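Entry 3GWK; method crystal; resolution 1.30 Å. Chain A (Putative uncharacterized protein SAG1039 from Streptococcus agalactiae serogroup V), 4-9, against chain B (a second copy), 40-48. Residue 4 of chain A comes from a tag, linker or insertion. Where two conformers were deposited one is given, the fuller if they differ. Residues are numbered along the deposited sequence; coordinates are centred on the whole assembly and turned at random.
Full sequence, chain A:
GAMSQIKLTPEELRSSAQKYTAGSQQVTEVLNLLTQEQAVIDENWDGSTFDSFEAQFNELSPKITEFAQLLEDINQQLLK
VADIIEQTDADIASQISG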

# COMPACT_ATOMS: atom_id res chain seq x y z
N SER A 4 -29.67 14.99 -4.38
CA SER A 4 -30.01 15.42 -3.03
C SER A 4 -29.03 14.92 -1.95
O SER A 4 -28.70 15.64 -0.98
CB SER A 4 -31.45 14.93 -2.69
OG SER A 4 -31.82 15.30 -1.37
N GLN A 5 -28.56 13.71 -2.15
CA GLN A 5 -27.74 13.03 -1.16
C GLN A 5 -26.28 13.40 -1.20
O GLN A 5 -25.61 13.29 -0.16
CB GLN A 5 -27.90 11.55 -1.35
CG GLN A 5 -29.29 11.10 -0.94
CD GLN A 5 -29.54 9.65 -1.23
OE1 GLN A 5 -29.28 9.21 -2.39
NE2 GLN A 5 -30.03 8.88 -0.23
N ILE A 6 -25.77 13.84 -2.35
CA ILE A 6 -24.33 14.15 -2.50
C ILE A 6 -24.10 15.62 -2.20
O ILE A 6 -24.70 16.50 -2.88
CB ILE A 6 -23.79 13.78 -3.90
CG1 ILE A 6 -23.91 12.27 -4.11
CG2 ILE A 6 -22.34 14.27 -4.05
CD1 ILE A 6 -23.59 11.85 -5.53
N LYS A 7 -23.28 15.92 -1.20
CA LYS A 7 -22.97 17.31 -0.88
C LYS A 7 -21.67 17.81 -1.45
O LYS A 7 -21.46 19.01 -1.52
CB LYS A 7 -22.87 17.51 0.61
CG LYS A 7 -23.54 16.48 1.33
CD LYS A 7 -25.02 16.47 1.28
CE LYS A 7 -25.51 15.32 2.18
NZ LYS A 7 -24.66 15.19 3.43
N LEU A 8 -20.79 16.90 -1.86
CA LEU A 8 -19.52 17.28 -2.49
C LEU A 8 -19.80 17.83 -3.88
O LEU A 8 -20.56 17.25 -4.65
CB LEU A 8 -18.54 16.14 -2.62
CG LEU A 8 -18.13 15.54 -1.26
CD1 LEU A 8 -17.16 14.35 -1.51
CD2 LEU A 8 -17.53 16.58 -0.34
N THR A 9 -19.20 18.96 -4.22
CA THR A 9 -19.25 19.51 -5.54
C THR A 9 -18.45 18.67 -6.56
O THR A 9 -17.61 17.89 -6.15
CB THR A 9 -18.65 20.90 -5.60
OG1 THR A 9 -17.26 20.80 -5.37
CG2 THR A 9 -19.31 21.86 -4.59
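Chain B (40-48) VIDENWDGS

Chain B approaches the chain A segment as the end of a helix that opens into an extended segment. The helix, which begins earlier in the chain, continues through Val B40 to Glu B43; beyond it, Trp B45 (phi/psi -138/97) and Asp B46 (-72/151) are extended and run antiparallel to chain A: the CA atoms of Gln A5, Ile A6 and Lys A7 lie 4.7, 4.5 and 5.1 Å from those of Asp B46, Trp B45 and Asn B44, respectively.

Ser A4, a residue from the expression tag, makes no contact with the chain B stretch. Gln A5 closes the chain A helix, and its carbonyl O accepts a hydrogen bond from chain B: Asp B46 N donates to Gln A5 O at 2.9 Å, nearly straight at 164°, while Trp B45 CA also approaches Gln A5 O, at 3.4 Å. The Gln A5 side chain extends toward Gly B47, whose phi/psi of 92/-169 calls for glycine, since a CB would be jammed against the carbonyl O of Asp B46.

Ile A6 leaves helical geometry (-92/120) and pairs with Trp B45 in a single beta bridge. Its CB points sideways, but the m rotamer lays Ile A6 CG1 over one face of the indole, 3.5 Å from the centroid of the five-membered ring of Trp B45, a CH-pi contact.

Lys A7 completes the bridge, Lys A7 N donating to Asn B44 O at 2.8 Å and 172°. Its long side chain reaches along chain B, so that Lys A7 NZ forms a salt bridge with Asp B46 OD1 at 3.0 Å, opposite charges meeting at an exposed margin.

Leu A8 adds apolar packing: Leu A8 CD2 lies 3.6 Å from Asn B44 CB, and Leu A8 CD1 4.5 Å from Ile B41 CG1. Asn B44 offers its aliphatic carbon here while its amide turns back to the helix, Asn B44 ND2 donating to Val B40 O at 2.8 Å. Thr A9 N-caps the following helix and lies out of reach of this chain B stretch.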

# COMPACT_ATOMS: atom_id res chain seq x y z
N VAL B 40 -14.74 11.51 4.95
CA VAL B 40 -15.30 12.70 4.25
C VAL B 40 -16.44 12.29 3.30
O VAL B 40 -17.49 12.92 3.27
CB VAL B 40 -14.20 13.43 3.48
CG1 VAL B 40 -14.78 14.60 2.63
CG2 VAL B 40 -13.18 14.00 4.47
N ILE B 41 -16.22 11.23 2.54
CA ILE B 41 -17.23 10.78 1.61
C ILE B 41 -18.47 10.35 2.38
O ILE B 41 -19.59 10.64 2.01
CB ILE B 41 -16.70 9.72 0.66
CG1 ILE B 41 -15.59 10.35 -0.22
CG2 ILE B 41 -17.84 9.14 -0.22
CD1 ILE B 41 -14.77 9.36 -1.02
N ASP B 42 -18.25 9.59 3.45
CA ASP B 42 -19.35 9.04 4.26
C ASP B 42 -20.20 10.21 4.78
O ASP B 42 -21.41 10.18 4.67
CB ASP B 42 -18.84 8.18 5.43
CG ASP B 42 -19.98 7.51 6.19
OD1 ASP B 42 -21.00 7.15 5.59
OD2 ASP B 42 -19.88 7.39 7.39
N GLU B 43 -19.56 11.26 5.29
CA GLU B 43 -20.31 12.39 5.86
C GLU B 43 -21.00 13.29 4.81
O GLU B 43 -21.97 14.02 5.09
CB GLU B 43 -19.34 13.20 6.73
CG GLU B 43 -18.81 12.38 7.89
CD GLU B 43 -19.97 11.83 8.78
OE1 GLU B 43 -20.84 12.65 9.18
OE2 GLU B 43 -20.04 10.60 9.05
N ASN B 44 -20.49 13.26 3.60
CA ASN B 44 -20.92 14.15 2.54
C ASN B 44 -21.68 13.42 1.41
O ASN B 44 -21.94 14.03 0.38
CB ASN B 44 -19.80 14.91 1.97
CG ASN B 44 -19.30 15.96 2.90
OD1 ASN B 44 -19.95 17.01 3.10
ND2 ASN B 44 -18.18 15.66 3.57
N TRP B 45 -22.06 12.18 1.64
CA TRP B 45 -22.88 11.38 0.73
C TRP B 45 -23.91 10.60 1.60
O TRP B 45 -23.63 9.57 2.16
CB TRP B 45 -22.00 10.44 -0.10
CG TRP B 45 -22.72 9.90 -1.28
CD1 TRP B 45 -24.08 9.82 -1.46
CD2 TRP B 45 -22.14 9.28 -2.41
NE1 TRP B 45 -24.33 9.22 -2.66
CE2 TRP B 45 -23.17 8.90 -3.27
CE3 TRP B 45 -20.81 9.08 -2.84
CZ2 TRP B 45 -22.93 8.32 -4.54
CZ3 TRP B 45 -20.60 8.49 -4.07
CH2 TRP B 45 -21.64 8.12 -4.89
N ASP B 46 -25.09 11.16 1.70
CA ASP B 46 -26.11 10.56 2.55
C ASP B 46 -26.60 9.29 1.87
O ASP B 46 -26.70 9.25 0.64
CB ASP B 46 -27.29 11.51 2.76
CG ASP B 46 -26.94 12.72 3.60
OD1 ASP B 46 -25.94 12.68 4.35
OD2 ASP B 46 -27.72 13.72 3.54
N GLY B 47 -27.03 8.34 2.67
CA GLY B 47 -27.65 7.14 2.18
C GLY B 47 -26.68 6.01 1.97
O GLY B 47 -25.49 6.10 2.36
N SER B 48 -27.18 4.96 1.29
CA SER B 48 -26.44 3.69 1.24
C SER B 48 -25.71 3.44 -0.08
O SER B 48 -25.13 2.38 -0.27
CB SER B 48 -27.40 2.54 1.47
OG SER B 48 -28.42 2.59 0.47